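Local coordinates for putative exported protein (Bordetella pertussis Tohama I, PDB 2PFY) that binds pyroglutamic acid and probably serves as the extracytoplasmic solute receptor of a tripartite ATP-independent periplasmic (TRAP) transporter, at residues L16-N19 against A20-F23; T44-K47 against R48-K52; D253-R257 against N258-V262; Q268-K271 against E272-I276. All coordinates share one frame; numbering follows the deposited sequence.

In the fold
All four contacts are local, each joining two adjoining pieces of chain, so none closes a long loop and none nests in or crosses another. Interaction 1 is a pair of turns in helix 15-30, the connection of the unit strand 2-7, helix, strand 35-40. Interaction 2 comes next, in the loop leading from strand 35-40 to helix 51-57, and delivers R48 to pyroglutamic acid; its centre is about 17 Å from that of interaction 1. Interaction 3 ends the long helix 223-257 and starts strand 261-264. Helix 267-287 follows that strand and carries interaction 4, which lies across the chain's centre from interactions 1 and 2.

Interaction 1: residues L16-N19 against A20-F23; sequences LTQN and ARQF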
ATOM      1  N   LEU A  16      -5.922  -7.828   1.838  1.00 15.71           N
ATOM      2  CA  LEU A  16      -4.517  -8.089   1.466  1.00 16.58           C
ATOM      3  C   LEU A  16      -3.937  -9.135   2.388  1.00 16.29           C
ATOM      4  O   LEU A  16      -3.195 -10.024   1.938  1.00 17.40           O
ATOM      5  CB  LEU A  16      -3.686  -6.794   1.524  1.00 15.65           C
ATOM      6  CG  LEU A  16      -4.089  -5.799   0.417  1.00 18.14           C
ATOM      7  CD1 LEU A  16      -3.404  -4.426   0.660  1.00 18.73           C
ATOM      8  CD2 LEU A  16      -3.740  -6.342  -0.998  1.00 18.86           C
ATOM      9  N   THR A  17      -4.278  -9.025   3.676  1.00 15.60           N
ATOM     10  CA  THR A  17      -3.925 -10.042   4.655  1.00 16.74           C
ATOM     11  C   THR A  17      -4.566 -11.398   4.330  1.00 17.00           C
ATOM     12  O   THR A  17      -3.886 -12.421   4.405  1.00 17.68           O
ATOM     13  CB  THR A  17      -4.276  -9.585   6.085  1.00 16.74           C
ATOM     14  OG1 THR A  17      -3.420  -8.509   6.437  1.00 18.44           O
ATOM     15  CG2 THR A  17      -4.096 -10.706   7.142  1.00 15.01           C
ATOM     16  N   GLN A  18      -5.848 -11.410   3.963  1.00 17.02           N
ATOM     17  CA  GLN A  18      -6.510 -12.661   3.574  1.00 17.00           C
ATOM     18  C   GLN A  18      -5.883 -13.225   2.306  1.00 16.20           C
ATOM     19  O   GLN A  18      -5.725 -14.434   2.155  1.00 15.25           O
ATOM     20  CB  GLN A  18      -8.048 -12.468   3.412  1.00 17.96           C
ATOM     21  CG  GLN A  18      -8.751 -12.287   4.749  1.00 19.34           C
ATOM     22  CD  GLN A  18      -8.387 -13.388   5.777  1.00 22.63           C
ATOM     23  OE1 GLN A  18      -8.388 -14.580   5.444  1.00 21.49           O
ATOM     24  NE2 GLN A  18      -8.049 -12.983   7.015  1.00 19.85           N
ATOM     25  N   ASN A  19      -5.479 -12.356   1.408  1.00 15.63           N
ATOM     26  CA  ASN A  19      -4.807 -12.842   0.186  1.00 16.12           C
ATOM     27  C   ASN A  19      -3.435 -13.507   0.512  1.00 16.91           C
ATOM     28  O   ASN A  19      -3.082 -14.570  -0.051  1.00 17.37           O
ATOM     29  CB  ASN A  19      -4.692 -11.672  -0.804  1.00 15.55           C
ATOM     30  CG  ASN A  19      -4.219 -12.100  -2.185  1.00 18.12           C
ATOM     31  OD1 ASN A  19      -4.608 -13.135  -2.690  1.00 21.36           O
ATOM     32  ND2 ASN A  19      -3.373 -11.302  -2.789  1.00 16.54           N
ATOM     33  N   ALA A  20      -2.692 -12.919   1.449  1.00 15.92           N
ATOM     34  CA  ALA A  20      -1.440 -13.494   1.916  1.00 16.35           C
ATOM     35  C   ALA A  20      -1.648 -14.840   2.648  1.00 16.56           C
ATOM     36  O   ALA A  20      -0.867 -15.783   2.462  1.00 16.54           O
ATOM     37  CB  ALA A  20      -0.674 -12.478   2.777  1.00 16.19           C
ATOM     38  N   ARG A  21      -2.694 -14.924   3.475  1.00 16.92           N
ATOM     39  CA  ARG A  21      -3.092 -16.187   4.126  1.00 17.72           C
ATOM     40  C   ARG A  21      -3.406 -17.284   3.090  1.00 19.44           C
ATOM     41  O   ARG A  21      -2.946 -18.461   3.218  1.00 19.85           O
ATOM     42  CB  ARG A  21      -4.259 -15.969   5.120  1.00 17.39           C
ATOM     43  CG  ARG A  21      -3.778 -15.146   6.399  1.00 17.27           C
ATOM     44  CD  ARG A  21      -4.825 -15.175   7.533  1.00 17.17           C
ATOM     45  NE  ARG A  21      -4.325 -14.497   8.735  1.00 17.85           N
ATOM     46  CZ  ARG A  21      -3.443 -15.025   9.586  1.00 19.20           C
ATOM     47  NH1 ARG A  21      -2.960 -16.241   9.379  1.00 19.75           N
ATOM     48  NH2 ARG A  21      -3.042 -14.346  10.649  1.00 21.09           N
ATOM     49  N   GLN A  22      -4.137 -16.914   2.046  1.00 20.48           N
ATOM     50  CA  GLN A  22      -4.488 -17.908   1.038  1.00 21.34           C
ATOM     51  C   GLN A  22      -3.221 -18.342   0.282  1.00 20.75           C
ATOM     52  O   GLN A  22      -3.041 -19.546  -0.072  1.00 19.79           O
ATOM     53  CB  GLN A  22      -5.570 -17.365   0.098  1.00 21.86           C
ATOM     54  CG  GLN A  22      -5.994 -18.396  -0.986  1.00 23.55           C
ATOM     55  CD  GLN A  22      -7.241 -17.996  -1.755  1.00 24.24           C
ATOM     56  OE1 GLN A  22      -8.006 -17.102  -1.344  1.00 26.68           O
ATOM     57  NE2 GLN A  22      -7.433 -18.631  -2.903  1.00 25.92           N
ATOM     58  N   PHE A  23      -2.354 -17.369   0.021  1.00 19.82           N
ATOM     59  CA  PHE A  23      -1.031 -17.624  -0.585  1.00 18.96           C
ATOM     60  C   PHE A  23      -0.218 -18.612   0.267  1.00 18.80           C
ATOM     61  O   PHE A  23       0.335 -19.585  -0.273  1.00 18.13           O
ATOM     62  CB  PHE A  23      -0.274 -16.301  -0.823  1.00 19.69           C
ATOM     63  CG  PHE A  23       1.230 -16.472  -0.921  1.00 18.38           C
ATOM     64  CD1 PHE A  23       1.820 -16.888  -2.122  1.00 18.11           C
ATOM     65  CD2 PHE A  23       2.041 -16.223   0.182  1.00 18.26           C
ATOM     66  CE1 PHE A  23       3.224 -17.077  -2.209  1.00 17.99           C
ATOM     67  CE2 PHE A  23       3.462 -16.419   0.119  1.00 18.24           C
ATOM     68  CZ  PHE A  23       4.038 -16.822  -1.080  1.00 18.98           C
TER
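The carboxamide of Q18 and the guanidinium of R21 are the flat groups that meet across this helical turn, with their planes 27° apart. The amide comes to the edge of the guanidinium, near its plane, and its closest touch is on the aliphatic shaft, where Q18 NE2 lies 3.9 Å from R21 CD. T17 reaches the same group obliquely: its methyl CG2 is 4.1 Å from R21 NE, and the two side chains run alongside each other in the same direction. The ring of F23 takes the carbonyl oxygen of A20 at its edge, in plane. R21 is extended from CG to NE, with CG 3.4 Å from T17 O, and the shaft stands out from the helix beside T17, carrying NE to a salt bridge with D12. The backbone oxygen of D12 accepts from Q18 NE2, tying both polar ends to one residue, while T17 OG1 bonds to Q10 O. These turns belong to helix 15-30, the crossover of a beta-alpha-beta unit formed with strands 2-7 and 35-40. Its regular bonds include R21 N to T17 O at 2.9 Å and F23 N to N19 O, also 2.9 Å. On the buried side, N19 ND2 donates to A236 O of helix 223-257. A20 suits its place beside Y116 of strand 112-119 by being small, whereas the larger F23 packs next to it, its ring meeting that of Y116 and touching V229, A232 and A236.

Interaction 2: residues T44-K47 against R48-K52; sequences TLLK and RPEVK. With PCA (pyroglutamic acid), chain E.
L46 and E50 meet where a type I beta turn, K47 to E50, leads the chain into helix 51-57. L46 faces the incoming helix: its CD2 lies 3.7 Å from E50 CB, and its CB touches V51 CG2 at 4.1 Å. Leucine and valine suit these buried positions, where both also pack on T7 of strand 2-7. At K47 the backbone is gripped twice by E50. K47 N donates to E50 OE1 at 2.9 Å in an almost straight bond (176°), meeting the oxygen from above the carboxylate plane, and E50 N returns a bond of 2.7 Å to K47 O. The first of these depends on a glutamate chain extended beyond CG, which lies alongside the K47 side chain; K47 NZ remains 4.9 Å from E50 OE1, so their opposite charges probably attract without forming a bridge. P49 is tolerated at the start of the helix, where a backbone N-H has no preceding turn to bond to; its ring CD lies against the K47 carbonyl. Beyond K47, R48 turns away into the ligand pocket. Its chain runs straight through chi1 and chi2, then bends at chi3 (-74°), presenting the guanidinium edge to the carboxylate of pyroglutamic acid. E9 holds NE in a salt bridge, and Y145 O accepts from NH1. Both terminal nitrogens fork onto one ligand atom: R48 NH1 is 3.1 Å from PCA O, and R48 NH2 is 3.0 Å from that same oxygen.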
ATOM      1  N   THR A  44       2.001  -7.180  14.250  1.00 19.50           N
ATOM      2  CA  THR A  44       2.386  -7.521  15.628  1.00 21.29           C
ATOM      3  C   THR A  44       3.839  -7.987  15.736  1.00 20.97           C
ATOM      4  O   THR A  44       4.418  -7.930  16.818  1.00 20.08           O
ATOM      5  CB  THR A  44       1.437  -8.576  16.248  1.00 21.33           C
ATOM      6  OG1 THR A  44       1.414  -9.732  15.408  1.00 24.09           O
ATOM      7  CG2 THR A  44       0.036  -8.015  16.279  1.00 23.21           C
ATOM      8  N   LEU A  45       4.408  -8.473  14.633  1.00 20.37           N
ATOM      9  CA  LEU A  45       5.773  -8.968  14.619  1.00 20.83           C
ATOM     10  C   LEU A  45       6.723  -7.835  14.202  1.00 19.78           C
ATOM     11  O   LEU A  45       7.679  -7.522  14.886  1.00 20.43           O
ATOM     12  CB  LEU A  45       5.862 -10.147  13.625  1.00 21.82           C
ATOM     13  CG  LEU A  45       6.971 -11.158  13.618  1.00 24.27           C
ATOM     14  CD1 LEU A  45       7.357 -11.490  15.067  1.00 25.13           C
ATOM     15  CD2 LEU A  45       6.477 -12.417  12.850  1.00 22.04           C
ATOM     16  N   LEU A  46       6.457  -7.241  13.062  1.00 18.72           N
ATOM     17  CA  LEU A  46       7.208  -6.109  12.529  1.00 19.03           C
ATOM     18  C   LEU A  46       6.228  -5.036  12.076  1.00 18.65           C
ATOM     19  O   LEU A  46       5.251  -5.351  11.425  1.00 18.93           O
ATOM     20  CB  LEU A  46       8.011  -6.541  11.278  1.00 17.82           C
ATOM     21  CG  LEU A  46       9.195  -7.490  11.550  1.00 16.68           C
ATOM     22  CD1 LEU A  46       9.619  -8.247  10.324  1.00 15.81           C
ATOM     23  CD2 LEU A  46      10.373  -6.686  12.084  1.00 17.57           C
ATOM     24  N   LYS A  47       6.534  -3.771  12.367  1.00 19.41           N
ATOM     25  CA  LYS A  47       5.745  -2.638  11.884  1.00 20.28           C
ATOM     26  C   LYS A  47       6.205  -2.293  10.470  1.00 20.26           C
ATOM     27  O   LYS A  47       7.317  -2.655  10.059  1.00 20.14           O
ATOM     28  CB  LYS A  47       5.957  -1.443  12.823  1.00 21.63           C
ATOM     29  CG  LYS A  47       5.420  -1.740  14.241  1.00 22.08           C
ATOM     30  CD  LYS A  47       5.661  -0.595  15.186  1.00 27.66           C
ATOM     31  CE  LYS A  47       4.964  -0.898  16.559  1.00 29.75           C
ATOM     32  NZ  LYS A  47       5.658  -1.984  17.298  1.00 34.99           N
ATOM     33  N   ARG A  48       5.365  -1.579   9.738  1.00 19.41           N
ATOM     34  CA  ARG A  48       5.637  -1.236   8.349  1.00 20.15           C
ATOM     35  C   ARG A  48       7.083  -0.783   8.061  1.00 20.46           C
ATOM     36  O   ARG A  48       7.675  -1.297   7.137  1.00 19.38           O
ATOM     37  CB  ARG A  48       4.640  -0.183   7.850  1.00 19.90           C
ATOM     38  CG  ARG A  48       4.899   0.344   6.450  1.00 19.10           C
ATOM     39  CD  ARG A  48       3.788   1.343   6.027  1.00 20.21           C
ATOM     40  NE  ARG A  48       2.526   0.669   5.711  1.00 19.51           N
ATOM     41  CZ  ARG A  48       1.335   1.269   5.726  1.00 20.48           C
ATOM     42  NH1 ARG A  48       1.254   2.561   6.051  1.00 20.10           N
ATOM     43  NH2 ARG A  48       0.221   0.596   5.424  1.00 16.60           N
ATOM     44  N   PRO A  49       7.611   0.215   8.818  1.00 21.21           N
ATOM     45  CA  PRO A  49       8.978   0.665   8.563  1.00 22.16           C
ATOM     46  C   PRO A  49      10.056  -0.379   8.890  1.00 21.26           C
ATOM     47  O   PRO A  49      11.205  -0.168   8.524  1.00 21.48           O
ATOM     48  CB  PRO A  49       9.159   1.865   9.528  1.00 22.35           C
ATOM     49  CG  PRO A  49       7.823   2.206   9.997  1.00 23.97           C
ATOM     50  CD  PRO A  49       6.985   0.980   9.921  1.00 21.69           C
ATOM     51  N   GLU A  50       9.693  -1.447   9.614  1.00 21.34           N
ATOM     52  CA  GLU A  50      10.651  -2.521  10.032  1.00 20.61           C
ATOM     53  C   GLU A  50      10.669  -3.750   9.131  1.00 20.31           C
ATOM     54  O   GLU A  50      11.565  -4.616   9.268  1.00 19.01           O
ATOM     55  CB  GLU A  50      10.329  -3.024  11.461  1.00 20.28           C
ATOM     56  CG  GLU A  50      10.323  -1.922  12.550  1.00 21.99           C
ATOM     57  CD  GLU A  50       9.723  -2.380  13.868  1.00 22.83           C
ATOM     58  OE1 GLU A  50       8.903  -3.319  13.902  1.00 23.29           O
ATOM     59  OE2 GLU A  50      10.053  -1.763  14.888  1.00 27.35           O
ATOM     60  N   VAL A  51       9.653  -3.891   8.279  1.00 19.19           N
ATOM     61  CA  VAL A  51       9.507  -5.108   7.498  1.00 18.63           C
ATOM     62  C   VAL A  51      10.730  -5.415   6.623  1.00 19.19           C
ATOM     63  O   VAL A  51      11.231  -6.522   6.665  1.00 18.42           O
ATOM     64  CB  VAL A  51       8.224  -5.111   6.651  1.00 17.73           C
ATOM     65  CG1 VAL A  51       8.196  -6.394   5.705  1.00 18.24           C
ATOM     66  CG2 VAL A  51       6.981  -5.103   7.594  1.00 15.97           C
ATOM     67  N   LYS A  52      11.189  -4.456   5.809  1.00 20.79           N
ATOM     68  CA  LYS A  52      12.253  -4.796   4.844  1.00 21.15           C
ATOM     69  C   LYS A  52      13.494  -5.289   5.548  1.00 21.32           C
ATOM     70  O   LYS A  52      14.075  -6.324   5.184  1.00 21.39           O
ATOM     71  CB  LYS A  52      12.606  -3.613   3.937  1.00 22.58           C
ATOM     72  CG  LYS A  52      13.530  -4.048   2.789  1.00 24.31           C
ATOM     73  CD  LYS A  52      14.319  -2.873   2.239  1.00 30.62           C
ATOM     74  CE  LYS A  52      15.384  -2.486   3.200  1.00 34.44           C
ATOM     75  NZ  LYS A  52      16.489  -1.826   2.437  1.00 38.09           N
TER
HETATM   76  N   PCA E 302      -4.308   1.645   3.677  1.00 22.63           N
HETATM   77  CA  PCA E 302      -2.903   1.721   4.144  1.00 23.48           C
HETATM   78  CB  PCA E 302      -2.024   2.219   3.024  1.00 22.44           C
HETATM   79  CG  PCA E 302      -2.941   2.523   1.877  1.00 23.29           C
HETATM   80  CD  PCA E 302      -4.302   2.121   2.338  1.00 20.74           C
HETATM   81  OE  PCA E 302      -5.304   2.145   1.631  1.00 22.48           O
HETATM   82  C   PCA E 302      -2.797   2.645   5.342  1.00 24.18           C
HETATM   83  O   PCA E 302      -1.802   2.706   6.073  1.00 24.73           O
HETATM   84  OXT PCA E 302      -3.746   3.364   5.595  1.00 25.49           O
HETATM   85  O   HOH W   1       7.894  -4.357  15.978  1.00 32.95           O

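Interaction 3: residues D253-R257 against N258-V262; sequences DTLAR and NGMSV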
ATOM      1  N   ASP A 253     -19.664   1.598  -0.140  1.00 18.04           N
ATOM      2  CA  ASP A 253     -21.084   1.494   0.305  1.00 19.10           C
ATOM      3  C   ASP A 253     -21.148   1.211   1.806  1.00 18.40           C
ATOM      4  O   ASP A 253     -22.034   1.731   2.502  1.00 18.58           O
ATOM      5  CB  ASP A 253     -21.841   0.387  -0.439  1.00 18.68           C
ATOM      6  CG  ASP A 253     -22.011   0.658  -1.944  1.00 21.79           C
ATOM      7  OD1 ASP A 253     -22.120   1.821  -2.397  1.00 23.91           O
ATOM      8  OD2 ASP A 253     -22.081  -0.334  -2.709  1.00 24.08           O
ATOM      9  N   THR A 254     -20.206   0.398   2.314  1.00 17.63           N
ATOM     10  CA  THR A 254     -20.158   0.083   3.744  1.00 16.69           C
ATOM     11  C   THR A 254     -19.968   1.332   4.633  1.00 16.43           C
ATOM     12  O   THR A 254     -20.609   1.445   5.691  1.00 17.81           O
ATOM     13  CB  THR A 254     -19.092  -1.009   4.069  1.00 16.59           C
ATOM     14  OG1 THR A 254     -19.424  -2.205   3.366  1.00 18.08           O
ATOM     15  CG2 THR A 254     -19.052  -1.334   5.592  1.00 15.92           C
ATOM     16  N   LEU A 255     -19.074   2.231   4.223  1.00 15.80           N
ATOM     17  CA  LEU A 255     -18.845   3.488   4.939  1.00 16.26           C
ATOM     18  C   LEU A 255     -20.170   4.257   5.051  1.00 17.00           C
ATOM     19  O   LEU A 255     -20.523   4.702   6.139  1.00 17.10           O
ATOM     20  CB  LEU A 255     -17.825   4.350   4.159  1.00 17.03           C
ATOM     21  CG  LEU A 255     -16.426   3.717   3.950  1.00 13.91           C
ATOM     22  CD1 LEU A 255     -15.581   4.690   3.163  1.00 17.43           C
ATOM     23  CD2 LEU A 255     -15.718   3.347   5.307  1.00 18.01           C
ATOM     24  N   ALA A 256     -20.884   4.379   3.924  1.00 16.97           N
ATOM     25  CA  ALA A 256     -22.162   5.112   3.856  1.00 18.02           C
ATOM     26  C   ALA A 256     -23.263   4.444   4.641  1.00 18.48           C
ATOM     27  O   ALA A 256     -24.022   5.136   5.344  1.00 19.30           O
ATOM     28  CB  ALA A 256     -22.613   5.363   2.397  1.00 17.20           C
ATOM     29  N   ARG A 257     -23.342   3.114   4.573  1.00 19.63           N
ATOM     30  CA  ARG A 257     -24.368   2.367   5.351  1.00 20.26           C
ATOM     31  C   ARG A 257     -24.194   2.628   6.841  1.00 20.62           C
ATOM     32  O   ARG A 257     -25.179   2.716   7.609  1.00 20.71           O
ATOM     33  CB  ARG A 257     -24.310   0.869   5.032  1.00 19.36           C
ATOM     34  CG  ARG A 257     -25.274  -0.002   5.818  1.00 21.28           C
ATOM     35  CD  ARG A 257     -25.376  -1.405   5.210  1.00 22.35           C
ATOM     36  NE  ARG A 257     -24.104  -2.115   5.211  1.00 25.06           N
ATOM     37  CZ  ARG A 257     -23.260  -2.259   4.179  1.00 28.37           C
ATOM     38  NH1 ARG A 257     -23.489  -1.727   2.945  1.00 27.44           N
ATOM     39  NH2 ARG A 257     -22.147  -2.962   4.395  1.00 25.31           N
ATOM     40  N   ASN A 258     -22.938   2.758   7.262  1.00 19.94           N
ATOM     41  CA  ASN A 258     -22.632   3.028   8.659  1.00 20.35           C
ATOM     42  C   ASN A 258     -22.644   4.497   9.067  1.00 21.35           C
ATOM     43  O   ASN A 258     -22.155   4.838  10.146  1.00 21.34           O
ATOM     44  CB  ASN A 258     -21.306   2.356   9.016  1.00 20.41           C
ATOM     45  CG  ASN A 258     -21.484   0.864   9.151  1.00 20.13           C
ATOM     46  OD1 ASN A 258     -22.060   0.414  10.139  1.00 19.62           O
ATOM     47  ND2 ASN A 258     -21.101   0.104   8.113  1.00 16.10           N
ATOM     48  N   GLY A 259     -23.194   5.335   8.187  1.00 23.12           N
ATOM     49  CA  GLY A 259     -23.524   6.740   8.461  1.00 23.96           C
ATOM     50  C   GLY A 259     -22.504   7.805   8.056  1.00 25.89           C
ATOM     51  O   GLY A 259     -22.703   9.000   8.345  1.00 24.37           O
HETATM   52  N   MSE A 260     -21.402   7.411   7.414  1.00 25.87           N
HETATM   53  CA  MSE A 260     -20.494   8.419   6.836  1.00 28.31           C
HETATM   54  C   MSE A 260     -21.179   9.114   5.673  1.00 26.89           C
HETATM   55  O   MSE A 260     -21.938   8.502   4.912  1.00 25.98           O
HETATM   56  CB  MSE A 260     -19.168   7.798   6.338  1.00 27.22           C
HETATM   57  CG  MSE A 260     -18.355   7.210   7.436  1.00 28.96           C
HETATM   58 SE   MSE A 260     -16.437   7.117   6.934  1.00 37.76          SE
HETATM   59  CE  MSE A 260     -16.022   9.055   6.931  1.00 24.83           C
ATOM     60  N   SER A 261     -20.912  10.404   5.529  1.00 26.08           N
ATOM     61  CA  SER A 261     -21.272  11.043   4.301  1.00 26.80           C
ATOM     62  C   SER A 261     -20.238  10.591   3.276  1.00 25.95           C
ATOM     63  O   SER A 261     -19.040  10.733   3.491  1.00 27.41           O
ATOM     64  CB  SER A 261     -21.292  12.569   4.491  1.00 26.87           C
ATOM     65  OG  SER A 261     -21.349  13.193   3.230  1.00 32.40           O
ATOM     66  N   VAL A 262     -20.682   9.995   2.182  1.00 24.76           N
ATOM     67  CA  VAL A 262     -19.746   9.630   1.108  1.00 24.41           C
ATOM     68  C   VAL A 262     -19.987  10.559  -0.052  1.00 24.34           C
ATOM     69  O   VAL A 262     -21.106  10.631  -0.560  1.00 24.01           O
ATOM     70  CB  VAL A 262     -19.860   8.127   0.680  1.00 23.58           C
ATOM     71  CG1 VAL A 262     -19.122   7.867  -0.646  1.00 22.52           C
ATOM     72  CG2 VAL A 262     -19.297   7.245   1.791  1.00 25.02           C
TER
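T254 O takes two hydrogen bonds from N258, one on each face of its carbonyl plane: N258 ND2 at 2.8 Å and N258 N at 3.1 Å. The asparagine side chain thus folds back alongside T254, its CG beside its own backbone N (chi1 -74°), and supplies an extra donor where the helix runs out. R257 NH2 adds a weak bond to T254 OG1, which is held more firmly by E250 O. The end of helix 223-257 is a Schellman motif. M260 N bonds to L255 O at 3.1 Å, and G259 N bonds to A256 O at 3.0 Å. G259 is the C-prime residue, and its positive phi, 96°, is readily adopted by glycine. Just before strand 261-264, M260, here selenomethionine, lies alongside L255, with M260 SE 4.2 Å from L255 CB. From the strand itself V262 packs back on the helix: its CG2 rests against two residues, 4.0 Å from L255 CB and 3.9 Å from A256 CB, the small alanine admitting the strand closely. Y199 and Y126, from two other strands of the four-stranded sheet, both touch L255 and M260.

Interaction 4: residues Q268-K271 against E272-I276; sequences QLAK and ELQAI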
ATOM      1  N   GLN A 268     -12.711  22.137  -6.587  1.00 32.32           N
ATOM      2  CA  GLN A 268     -11.532  22.912  -6.196  1.00 32.93           C
ATOM      3  C   GLN A 268     -10.459  21.979  -5.623  1.00 32.39           C
ATOM      4  O   GLN A 268      -9.308  22.049  -6.014  1.00 31.99           O
ATOM      5  CB  GLN A 268     -11.907  24.002  -5.189  1.00 33.10           C
ATOM      6  CG  GLN A 268     -10.732  24.897  -4.766  1.00 34.94           C
ATOM      7  CD  GLN A 268     -10.240  25.815  -5.869  1.00 34.99           C
ATOM      8  OE1 GLN A 268     -10.927  26.048  -6.863  1.00 35.29           O
ATOM      9  NE2 GLN A 268      -9.047  26.349  -5.686  1.00 36.84           N
ATOM     10  N   LEU A 269     -10.849  21.080  -4.718  1.00 32.16           N
ATOM     11  CA  LEU A 269      -9.917  20.062  -4.236  1.00 31.96           C
ATOM     12  C   LEU A 269      -9.343  19.268  -5.431  1.00 30.89           C
ATOM     13  O   LEU A 269      -8.135  19.047  -5.507  1.00 31.05           O
ATOM     14  CB  LEU A 269     -10.591  19.142  -3.196  1.00 31.95           C
ATOM     15  CG  LEU A 269      -9.619  18.339  -2.316  1.00 33.57           C
ATOM     16  CD1 LEU A 269      -8.707  19.252  -1.477  1.00 32.41           C
ATOM     17  CD2 LEU A 269     -10.376  17.359  -1.421  1.00 32.83           C
ATOM     18  N   ALA A 270     -10.190  18.887  -6.381  1.00 30.64           N
ATOM     19  CA  ALA A 270      -9.700  18.123  -7.549  1.00 31.45           C
ATOM     20  C   ALA A 270      -8.599  18.921  -8.229  1.00 31.80           C
ATOM     21  O   ALA A 270      -7.506  18.402  -8.455  1.00 31.77           O
ATOM     22  CB  ALA A 270     -10.828  17.799  -8.550  1.00 30.62           C
ATOM     23  N   LYS A 271      -8.884  20.198  -8.512  1.00 32.20           N
ATOM     24  CA  LYS A 271      -7.894  21.085  -9.136  1.00 34.21           C
ATOM     25  C   LYS A 271      -6.587  21.160  -8.343  1.00 32.39           C
ATOM     26  O   LYS A 271      -5.514  21.047  -8.908  1.00 32.62           O
ATOM     27  CB  LYS A 271      -8.480  22.509  -9.321  1.00 33.83           C
ATOM     28  CG  LYS A 271      -8.849  22.847 -10.742  1.00 37.45           C
ATOM     29  CD  LYS A 271      -9.524  24.245 -10.838  1.00 38.14           C
ATOM     30  CE  LYS A 271      -8.544  25.393 -11.154  1.00 45.04           C
ATOM     31  NZ  LYS A 271      -7.708  25.807  -9.992  1.00 48.82           N
ATOM     32  N   GLU A 272      -6.688  21.344  -7.034  1.00 32.18           N
ATOM     33  CA  GLU A 272      -5.513  21.594  -6.195  1.00 32.22           C
ATOM     34  C   GLU A 272      -4.657  20.339  -6.015  1.00 32.01           C
ATOM     35  O   GLU A 272      -3.419  20.414  -6.012  1.00 31.78           O
ATOM     36  CB  GLU A 272      -5.932  22.186  -4.844  1.00 32.28           C
ATOM     37  CG  GLU A 272      -6.513  23.645  -4.925  1.00 32.66           C
ATOM     38  CD  GLU A 272      -7.250  24.083  -3.647  1.00 34.21           C
ATOM     39  OE1 GLU A 272      -7.775  23.207  -2.895  1.00 35.08           O
ATOM     40  OE2 GLU A 272      -7.322  25.316  -3.396  1.00 35.30           O
ATOM     41  N   LEU A 273      -5.308  19.180  -5.873  1.00 31.87           N
ATOM     42  CA  LEU A 273      -4.580  17.901  -5.763  1.00 31.49           C
ATOM     43  C   LEU A 273      -3.887  17.532  -7.071  1.00 31.61           C
ATOM     44  O   LEU A 273      -2.794  16.966  -7.049  1.00 31.04           O
ATOM     45  CB  LEU A 273      -5.516  16.777  -5.311  1.00 31.68           C
ATOM     46  CG  LEU A 273      -6.068  16.861  -3.876  1.00 31.52           C
ATOM     47  CD1 LEU A 273      -7.046  15.682  -3.575  1.00 32.56           C
ATOM     48  CD2 LEU A 273      -4.950  16.896  -2.846  1.00 33.95           C
ATOM     49  N   GLN A 274      -4.530  17.845  -8.198  1.00 32.50           N
ATOM     50  CA  GLN A 274      -3.921  17.688  -9.526  1.00 34.73           C
ATOM     51  C   GLN A 274      -2.651  18.542  -9.657  1.00 34.20           C
ATOM     52  O   GLN A 274      -1.638  18.083 -10.188  1.00 34.20           O
ATOM     53  CB  GLN A 274      -4.926  18.009 -10.649  1.00 34.87           C
ATOM     54  CG  GLN A 274      -5.988  16.883 -10.869  1.00 38.66           C
ATOM     55  CD  GLN A 274      -7.267  17.331 -11.604  1.00 38.21           C
ATOM     56  OE1 GLN A 274      -7.360  18.459 -12.105  1.00 45.52           O
ATOM     57  NE2 GLN A 274      -8.259  16.438 -11.662  1.00 39.59           N
ATOM     58  N   ALA A 275      -2.709  19.775  -9.165  1.00 34.59           N
ATOM     59  CA  ALA A 275      -1.523  20.649  -9.151  1.00 34.92           C
ATOM     60  C   ALA A 275      -0.438  20.085  -8.221  1.00 35.02           C
ATOM     61  O   ALA A 275       0.752  20.099  -8.584  1.00 34.34           O
ATOM     62  CB  ALA A 275      -1.885  22.095  -8.779  1.00 35.20           C
ATOM     63  N   ILE A 276      -0.855  19.556  -7.057  1.00 34.21           N
ATOM     64  CA  ILE A 276       0.073  18.870  -6.153  1.00 33.76           C
ATOM     65  C   ILE A 276       0.749  17.658  -6.824  1.00 33.41           C
ATOM     66  O   ILE A 276       1.938  17.430  -6.617  1.00 32.66           O
ATOM     67  CB  ILE A 276      -0.577  18.506  -4.787  1.00 34.17           C
ATOM     68  CG1 ILE A 276      -0.727  19.771  -3.928  1.00 34.62           C
ATOM     69  CG2 ILE A 276       0.243  17.444  -4.026  1.00 33.61           C
ATOM     70  CD1 ILE A 276      -1.486  19.559  -2.673  1.00 35.78           C
TER
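Q268 O to E272 N, L269 O to L273 N, A270 O to Q274 N and K271 O to A275 N are successive i to i+4 bonds that make these residues a regular piece of helix 267-287. The bond from L273 N to L269 O is 2.9 Å long and nearly straight, at 171°, and its donor lies almost in line with the carbonyl bond. A275 N is set somewhat farther from K271 O, at 3.1 Å. One polar side-chain pair repeats this spacing: Q268 NE2 donates to E272 OE2 at 3.0 Å. The glutamine chain is bent at chi2 (70°), which carries its amide forward over the carboxylate of the glutamate one turn later. The acceptor lies in the amide plane, but the donor stands well above the carboxylate plane, the two flat groups being turned 81° to each other. Glutamate suits this position because its second oxygen, OE1, accepts from L134 N and so pins the carboxylate to a neighbouring loop. The buried side of the helix is apolar, with L269 CG against L273 CD1 at 3.9 Å. Both leucines pack on I125 of strand 124-127, and L273 also meets F84; branched hydrocarbon chains fit this surface between helix and sheet. On the solvent-facing side, Q274 leans back along the helix toward A270, whose short side chain offers little obstruction. The aliphatic shaft makes the close approach there, Q274 CG lying 3.2 Å from A270 O.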